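Local coordinates for probable transcriptional regulatory protein aq_1575 (Aquifex aeolicus, PDB 1LFP) that probably binds DNA and regulates transcription, at residues Tyr132-Pro143 / Pro193-Ile204. Numbering follows the deposited sequence.
Sequences YLFERKGYIEVP and PIEKAQITWKPI
Arg136 lays its aliphatic stem over one face of Trp201, with CG 3.9 Å from the centroid of the six-membered ring, a CH-pi contact. The chain then bends at chi3 (52°), and the guanidinium, its plane 82° from that of the indole, has Ile199 CG2 over one face. Phe134 CB reaches the edge of the same indole at CE3, 3.9 Å away. Replacing Trp201 by an alanine would probably take away the surface shared by the Arg136 stem and Phe134 CB, and leave the arginine freer to swing.

Behind these side chains runs an antiparallel pairing of 134-143 with 196-203. Such a pairing sets cross-strand neighbours on a common face, here Arg136 with Trp201 on one and Tyr139 with Gln198 on the other. Thr200 N donates to Lys137 O at 2.8 Å, and Lys137 N returns a bond to Thr200 O. Beside this pair, Thr200 CG2 packs 3.4 Å from Tyr139 CB. Tyr139, its CG anti to the backbone N (chi1 175°), runs alongside Gln198, and its OH donates to Glu141 OE2 over 2.7 Å, on the anti side of the carboxylate. A water links that same oxygen to Lys196 NZ.

At the far end the regular pairing gives way to a classic beta bulge: Glu195 and Lys196 both face Glu141, whose O takes a 2.7 Å bond from Glu195 N and a weak one from Lys196 N. Beyond it, Pro143 CG and Pro193 CG touch at 3.7 Å.

Strand 170-175 flanks 134-143 on its other edge, while Met98 and Leu100 of strand 95-103 pack on Trp201, so the pair links two sheets. Glu141 OE1 lies 3.3 Å from Glu195 OE2; this crowding of like charges is probably eased by the tyrosine hydroxyl and the water-linked lysine, and could favour protonation of one carboxylate.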
ATOM      1  N   TYR A 132       3.755 -14.144  10.396  1.00 14.39           N
ATOM      2  CA  TYR A 132       5.012 -14.349  11.045  1.00 17.66           C
ATOM      3  C   TYR A 132       6.159 -14.229  10.039  1.00 17.06           C
ATOM      4  O   TYR A 132       7.304 -14.215  10.446  1.00 18.90           O
ATOM      5  CB  TYR A 132       5.044 -15.735  11.691  1.00 17.83           C
ATOM      6  CG  TYR A 132       4.798 -16.850  10.727  1.00 20.13           C
ATOM      7  CD1 TYR A 132       3.512 -17.387  10.559  1.00 20.38           C
ATOM      8  CD2 TYR A 132       5.851 -17.389   9.976  1.00 20.59           C
ATOM      9  CE1 TYR A 132       3.275 -18.434   9.664  1.00 24.43           C
ATOM     10  CE2 TYR A 132       5.619 -18.444   9.083  1.00 24.88           C
ATOM     11  CZ  TYR A 132       4.328 -18.951   8.935  1.00 26.51           C
ATOM     12  OH  TYR A 132       4.113 -19.975   8.031  1.00 29.48           O
ATOM     13  N   LEU A 133       5.856 -14.166   8.739  1.00 15.68           N
ATOM     14  CA  LEU A 133       6.905 -14.008   7.700  1.00 16.47           C
ATOM     15  C   LEU A 133       7.125 -12.556   7.270  1.00 18.67           C
ATOM     16  O   LEU A 133       7.897 -12.259   6.321  1.00 15.14           O
ATOM     17  CB  LEU A 133       6.562 -14.804   6.438  1.00 18.35           C
ATOM     18  CG  LEU A 133       6.483 -16.310   6.644  1.00 19.70           C
ATOM     19  CD1 LEU A 133       6.175 -17.010   5.326  1.00 21.26           C
ATOM     20  CD2 LEU A 133       7.809 -16.776   7.252  1.00 23.98           C
ATOM     21  N   PHE A 134       6.452 -11.649   7.970  1.00 15.48           N
ATOM     22  CA  PHE A 134       6.531 -10.214   7.682  1.00 16.55           C
ATOM     23  C   PHE A 134       6.613  -9.384   8.960  1.00 15.84           C
ATOM     24  O   PHE A 134       6.342  -9.887  10.064  1.00 15.31           O
ATOM     25  CB  PHE A 134       5.248  -9.785   6.955  1.00 13.12           C
ATOM     26  CG  PHE A 134       5.022 -10.485   5.643  1.00 13.94           C
ATOM     27  CD1 PHE A 134       5.255  -9.822   4.449  1.00 16.25           C
ATOM     28  CD2 PHE A 134       4.508 -11.780   5.604  1.00 17.64           C
ATOM     29  CE1 PHE A 134       4.964 -10.434   3.217  1.00 17.01           C
ATOM     30  CE2 PHE A 134       4.215 -12.405   4.409  1.00 18.14           C
ATOM     31  CZ  PHE A 134       4.436 -11.747   3.199  1.00 19.10           C
ATOM     32  N   GLU A 135       6.984  -8.109   8.812  1.00 15.68           N
ATOM     33  CA  GLU A 135       7.019  -7.196   9.960  1.00 17.52           C
ATOM     34  C   GLU A 135       6.266  -5.915   9.564  1.00 17.73           C
ATOM     35  O   GLU A 135       6.321  -5.494   8.431  1.00 14.47           O
ATOM     36  CB  GLU A 135       8.454  -6.812  10.350  1.00 20.43           C
ATOM     37  CG  GLU A 135       9.497  -7.887  10.013  1.00 28.50           C
ATOM     38  CD  GLU A 135      10.904  -7.578  10.565  1.00 31.45           C
ATOM     39  OE1 GLU A 135      11.029  -7.402  11.786  1.00 28.34           O
ATOM     40  OE2 GLU A 135      11.877  -7.530   9.777  1.00 34.35           O
ATOM     41  N   ARG A 136       5.530  -5.329  10.505  1.00 16.91           N
ATOM     42  CA  ARG A 136       4.809  -4.085  10.252  1.00 17.95           C
ATOM     43  C   ARG A 136       5.824  -2.956  10.217  1.00 16.61           C
ATOM     44  O   ARG A 136       6.640  -2.819  11.135  1.00 18.32           O
ATOM     45  CB  ARG A 136       3.804  -3.838  11.390  1.00 23.80           C
ATOM     46  CG  ARG A 136       2.420  -3.496  10.876  1.00 29.17           C
ATOM     47  CD  ARG A 136       1.448  -3.058  11.964  1.00 32.03           C
ATOM     48  NE  ARG A 136       2.014  -1.993  12.772  1.00 39.74           N
ATOM     49  CZ  ARG A 136       1.302  -1.116  13.461  1.00 40.38           C
ATOM     50  NH1 ARG A 136      -0.016  -1.165  13.438  1.00 44.26           N
ATOM     51  NH2 ARG A 136       1.912  -0.197  14.184  1.00 41.84           N
ATOM     52  N   LYS A 137       5.801  -2.148   9.161  1.00 20.97           N
ATOM     53  CA  LYS A 137       6.751  -1.047   9.029  1.00 19.26           C
ATOM     54  C   LYS A 137       6.096   0.194   8.425  1.00 18.97           C
ATOM     55  O   LYS A 137       5.057   0.125   7.762  1.00 18.90           O
ATOM     56  CB  LYS A 137       7.904  -1.391   8.062  1.00 19.12           C
ATOM     57  CG  LYS A 137       8.843  -2.550   8.431  1.00 20.75           C
ATOM     58  CD  LYS A 137       9.872  -2.087   9.463  1.00 23.44           C
ATOM     59  CE  LYS A 137      10.639  -3.260  10.004  1.00 24.50           C
ATOM     60  NZ  LYS A 137       9.642  -4.252  10.416  1.00 29.25           N
ATOM     61  N   GLY A 138       6.737   1.331   8.657  1.00 15.90           N
ATOM     62  CA  GLY A 138       6.296   2.552   8.000  1.00 16.11           C
ATOM     63  C   GLY A 138       6.892   2.453   6.605  1.00 16.87           C
ATOM     64  O   GLY A 138       7.970   1.922   6.443  1.00 16.63           O
ATOM     65  N   TYR A 139       6.204   3.006   5.614  1.00 17.00           N
ATOM     66  CA  TYR A 139       6.644   2.946   4.240  1.00 17.66           C
ATOM     67  C   TYR A 139       6.484   4.318   3.607  1.00 19.51           C
ATOM     68  O   TYR A 139       5.407   4.894   3.643  1.00 18.96           O
ATOM     69  CB  TYR A 139       5.755   1.914   3.538  1.00 20.65           C
ATOM     70  CG  TYR A 139       5.953   1.762   2.074  1.00 19.26           C
ATOM     71  CD1 TYR A 139       5.134   2.430   1.167  1.00 25.08           C
ATOM     72  CD2 TYR A 139       6.906   0.865   1.583  1.00 25.30           C
ATOM     73  CE1 TYR A 139       5.248   2.194  -0.204  1.00 24.28           C
ATOM     74  CE2 TYR A 139       7.036   0.626   0.225  1.00 26.24           C
ATOM     75  CZ  TYR A 139       6.208   1.292  -0.666  1.00 28.61           C
ATOM     76  OH  TYR A 139       6.357   1.075  -2.024  1.00 29.68           O
ATOM     77  N   ILE A 140       7.568   4.820   3.023  1.00 23.32           N
ATOM     78  CA  ILE A 140       7.585   6.130   2.388  1.00 22.93           C
ATOM     79  C   ILE A 140       8.063   6.024   0.965  1.00 23.79           C
ATOM     80  O   ILE A 140       9.077   5.367   0.705  1.00 23.62           O
ATOM     81  CB  ILE A 140       8.525   7.086   3.167  1.00 19.37           C
ATOM     82  CG1 ILE A 140       7.912   7.352   4.554  1.00 19.42           C
ATOM     83  CG2 ILE A 140       8.735   8.398   2.355  1.00 21.39           C
ATOM     84  CD1 ILE A 140       8.875   8.018   5.587  1.00 18.24           C
ATOM     85  N   GLU A 141       7.344   6.662   0.041  1.00 23.34           N
ATOM     86  CA  GLU A 141       7.724   6.643  -1.366  1.00 25.57           C
ATOM     87  C   GLU A 141       8.160   8.042  -1.752  1.00 24.88           C
ATOM     88  O   GLU A 141       7.535   9.005  -1.345  1.00 25.48           O
ATOM     89  CB  GLU A 141       6.547   6.214  -2.261  1.00 28.75           C
ATOM     90  CG  GLU A 141       6.576   4.726  -2.610  1.00 30.88           C
ATOM     91  CD  GLU A 141       5.335   4.236  -3.345  1.00 34.09           C
ATOM     92  OE1 GLU A 141       4.794   4.991  -4.198  1.00 32.91           O
ATOM     93  OE2 GLU A 141       4.912   3.081  -3.067  1.00 36.11           O
ATOM     94  N   VAL A 142       9.242   8.130  -2.515  1.00 25.83           N
ATOM     95  CA  VAL A 142       9.769   9.425  -2.976  1.00 25.21           C
ATOM     96  C   VAL A 142      10.081   9.292  -4.453  1.00 24.70           C
ATOM     97  O   VAL A 142      10.742   8.349  -4.897  1.00 27.45           O
ATOM     98  CB  VAL A 142      11.048   9.837  -2.178  1.00 29.30           C
ATOM     99  CG1 VAL A 142      11.959   8.685  -2.053  1.00 32.27           C
ATOM    100  CG2 VAL A 142      11.778  11.000  -2.856  1.00 26.49           C
ATOM    101  N   PRO A 143       9.601  10.241  -5.247  1.00 26.02           N
ATOM    102  CA  PRO A 143       9.817  10.244  -6.696  1.00 26.88           C
ATOM    103  C   PRO A 143      11.281  10.284  -7.157  1.00 27.85           C
ATOM    104  O   PRO A 143      12.031  11.208  -6.849  1.00 28.99           O
ATOM    105  CB  PRO A 143       8.987  11.448  -7.166  1.00 24.06           C
ATOM    106  CG  PRO A 143       8.808  12.304  -5.944  1.00 25.68           C
ATOM    107  CD  PRO A 143       8.658  11.290  -4.836  1.00 24.43           C
ATOM    108  N   PRO A 193      10.640  15.333  -1.478  1.00 21.83           N
ATOM    109  CA  PRO A 193       9.204  15.238  -1.760  1.00 23.41           C
ATOM    110  C   PRO A 193       8.669  13.851  -1.368  1.00 23.71           C
ATOM    111  O   PRO A 193       9.334  12.839  -1.598  1.00 25.16           O
ATOM    112  CB  PRO A 193       9.132  15.471  -3.259  1.00 36.23           C
ATOM    113  CG  PRO A 193      10.406  14.888  -3.748  1.00 38.09           C
ATOM    114  CD  PRO A 193      11.427  15.328  -2.720  1.00 33.78           C
ATOM    115  N   ILE A 194       7.463  13.796  -0.803  1.00 24.00           N
ATOM    116  CA  ILE A 194       6.903  12.517  -0.389  1.00 25.32           C
ATOM    117  C   ILE A 194       5.723  12.174  -1.281  1.00 27.94           C
ATOM    118  O   ILE A 194       4.792  12.966  -1.378  1.00 29.46           O
ATOM    119  CB  ILE A 194       6.380  12.579   1.041  1.00 25.80           C
ATOM    120  CG1 ILE A 194       7.488  13.023   1.989  1.00 25.56           C
ATOM    121  CG2 ILE A 194       5.765  11.220   1.421  1.00 23.30           C
ATOM    122  CD1 ILE A 194       8.757  12.194   1.906  1.00 22.84           C
ATOM    123  N   GLU A 195       5.760  11.001  -1.908  1.00 29.58           N
ATOM    124  CA  GLU A 195       4.660  10.588  -2.766  1.00 32.36           C
ATOM    125  C   GLU A 195       3.638   9.822  -1.941  1.00 32.29           C
ATOM    126  O   GLU A 195       2.437  10.002  -2.118  1.00 30.80           O
ATOM    127  CB  GLU A 195       5.160   9.728  -3.916  1.00 49.09           C
ATOM    128  CG  GLU A 195       4.073   9.313  -4.878  1.00 55.07           C
ATOM    129  CD  GLU A 195       4.625   8.675  -6.137  1.00 59.00           C
ATOM    130  OE1 GLU A 195       5.288   9.391  -6.924  1.00 61.48           O
ATOM    131  OE2 GLU A 195       4.403   7.460  -6.335  1.00 60.89           O
ATOM    132  N   LYS A 196       4.118   8.973  -1.038  1.00 30.18           N
ATOM    133  CA  LYS A 196       3.237   8.198  -0.162  1.00 28.80           C
ATOM    134  C   LYS A 196       3.930   7.919   1.148  1.00 24.84           C
ATOM    135  O   LYS A 196       5.144   7.735   1.160  1.00 21.22           O
ATOM    136  CB  LYS A 196       2.874   6.840  -0.776  1.00 41.68           C
ATOM    137  CG  LYS A 196       2.068   6.889  -2.065  1.00 46.68           C
ATOM    138  CD  LYS A 196       1.560   5.482  -2.420  1.00 52.24           C
ATOM    139  CE  LYS A 196       0.684   5.495  -3.665  1.00 55.25           C
ATOM    140  NZ  LYS A 196       0.062   4.166  -3.930  1.00 58.74           N
ATOM    141  N   ALA A 197       3.136   7.868   2.219  1.00 21.44           N
ATOM    142  CA  ALA A 197       3.586   7.570   3.580  1.00 22.16           C
ATOM    143  C   ALA A 197       2.483   6.746   4.244  1.00 21.57           C
ATOM    144  O   ALA A 197       1.397   7.249   4.536  1.00 22.96           O
ATOM    145  CB  ALA A 197       3.830   8.869   4.370  1.00 20.03           C
ATOM    146  N   GLN A 198       2.750   5.479   4.519  1.00 20.88           N
ATOM    147  CA  GLN A 198       1.707   4.658   5.116  1.00 19.52           C
ATOM    148  C   GLN A 198       2.329   3.489   5.865  1.00 17.93           C
ATOM    149  O   GLN A 198       3.499   3.182   5.703  1.00 17.28           O
ATOM    150  CB  GLN A 198       0.797   4.098   3.998  1.00 19.32           C
ATOM    151  CG  GLN A 198       1.587   3.331   2.923  1.00 26.00           C
ATOM    152  CD  GLN A 198       0.723   2.855   1.733  1.00 29.35           C
ATOM    153  OE1 GLN A 198      -0.393   3.324   1.524  1.00 33.32           O
ATOM    154  NE2 GLN A 198       1.263   1.927   0.950  1.00 27.79           N
ATOM    155  N   ILE A 199       1.506   2.799   6.644  1.00 16.15           N
ATOM    156  CA  ILE A 199       1.967   1.632   7.366  1.00 17.40           C
ATOM    157  C   ILE A 199       1.753   0.443   6.432  1.00 17.88           C
ATOM    158  O   ILE A 199       0.677   0.308   5.820  1.00 17.00           O
ATOM    159  CB  ILE A 199       1.116   1.437   8.660  1.00 19.29           C
ATOM    160  CG1 ILE A 199       1.440   2.537   9.662  1.00 21.63           C
ATOM    161  CG2 ILE A 199       1.330   0.027   9.228  1.00 21.55           C
ATOM    162  CD1 ILE A 199       2.845   2.509  10.190  1.00 24.97           C
ATOM    163  N   THR A 200       2.775  -0.405   6.302  1.00 16.71           N
ATOM    164  CA  THR A 200       2.668  -1.584   5.456  1.00 16.62           C
ATOM    165  C   THR A 200       3.328  -2.768   6.176  1.00 14.42           C
ATOM    166  O   THR A 200       3.692  -2.673   7.354  1.00 16.77           O
ATOM    167  CB  THR A 200       3.348  -1.359   4.089  1.00 20.10           C
ATOM    168  OG1 THR A 200       3.032  -2.437   3.210  1.00 22.37           O
ATOM    169  CG2 THR A 200       4.852  -1.242   4.222  1.00 22.00           C
ATOM    170  N   TRP A 201       3.454  -3.888   5.480  1.00 16.69           N
ATOM    171  CA  TRP A 201       4.108  -5.074   6.066  1.00 14.46           C
ATOM    172  C   TRP A 201       5.263  -5.400   5.123  1.00 14.89           C
ATOM    173  O   TRP A 201       5.101  -5.259   3.928  1.00 16.39           O
ATOM    174  CB  TRP A 201       3.140  -6.240   6.129  1.00 16.97           C
ATOM    175  CG  TRP A 201       2.106  -6.063   7.130  1.00 17.87           C
ATOM    176  CD1 TRP A 201       1.054  -5.200   7.056  1.00 19.02           C
ATOM    177  CD2 TRP A 201       2.032  -6.695   8.419  1.00 19.11           C
ATOM    178  NE1 TRP A 201       0.328  -5.246   8.237  1.00 16.69           N
ATOM    179  CE2 TRP A 201       0.909  -6.161   9.079  1.00 20.10           C
ATOM    180  CE3 TRP A 201       2.810  -7.661   9.083  1.00 20.19           C
ATOM    181  CZ2 TRP A 201       0.540  -6.566  10.377  1.00 19.13           C
ATOM    182  CZ3 TRP A 201       2.443  -8.074  10.370  1.00 20.98           C
ATOM    183  CH2 TRP A 201       1.314  -7.523  11.002  1.00 19.58           C
ATOM    184  N   LYS A 202       6.418  -5.747   5.675  1.00 13.64           N
ATOM    185  CA  LYS A 202       7.602  -6.029   4.860  1.00 14.60           C
ATOM    186  C   LYS A 202       8.063  -7.470   5.086  1.00 15.54           C
ATOM    187  O   LYS A 202       8.186  -7.913   6.212  1.00 16.48           O
ATOM    188  CB  LYS A 202       8.729  -5.062   5.289  1.00 14.90           C
ATOM    189  CG  LYS A 202      10.054  -5.222   4.503  1.00 17.82           C
ATOM    190  CD  LYS A 202      11.077  -4.193   5.022  1.00 22.09           C
ATOM    191  CE  LYS A 202      12.314  -4.071   4.088  1.00 28.44           C
ATOM    192  NZ  LYS A 202      13.434  -4.955   4.498  1.00 32.13           N
ATOM    193  N   PRO A 203       8.321  -8.230   4.010  1.00 15.55           N
ATOM    194  CA  PRO A 203       8.781  -9.601   4.255  1.00 16.21           C
ATOM    195  C   PRO A 203      10.111  -9.640   4.990  1.00 16.42           C
ATOM    196  O   PRO A 203      10.988  -8.791   4.757  1.00 19.19           O
ATOM    197  CB  PRO A 203       8.883 -10.203   2.839  1.00 19.07           C
ATOM    198  CG  PRO A 203       9.049  -9.009   1.976  1.00 19.99           C
ATOM    199  CD  PRO A 203       8.162  -7.960   2.576  1.00 16.29           C
ATOM    200  N   ILE A 204      10.267 -10.616   5.889  1.00 15.60           N
ATOM    201  CA  ILE A 204      11.501 -10.748   6.654  1.00 18.52           C
ATOM    202  C   ILE A 204      12.488 -11.578   5.857  1.00 20.91           C
ATOM    203  O   ILE A 204      13.674 -11.681   6.204  1.00 22.88           O
ATOM    204  CB  ILE A 204      11.242 -11.425   8.011  1.00 20.02           C
ATOM    205  CG1 ILE A 204      10.883 -12.900   7.821  1.00 19.25           C
ATOM    206  CG2 ILE A 204      10.052 -10.723   8.709  1.00 18.59           C
ATOM    207  CD1 ILE A 204      10.944 -13.684   9.154  1.00 21.40           C
TER
HETATM  208  O   HOH W   1       2.176   2.698  -3.435  1.00 50.10           O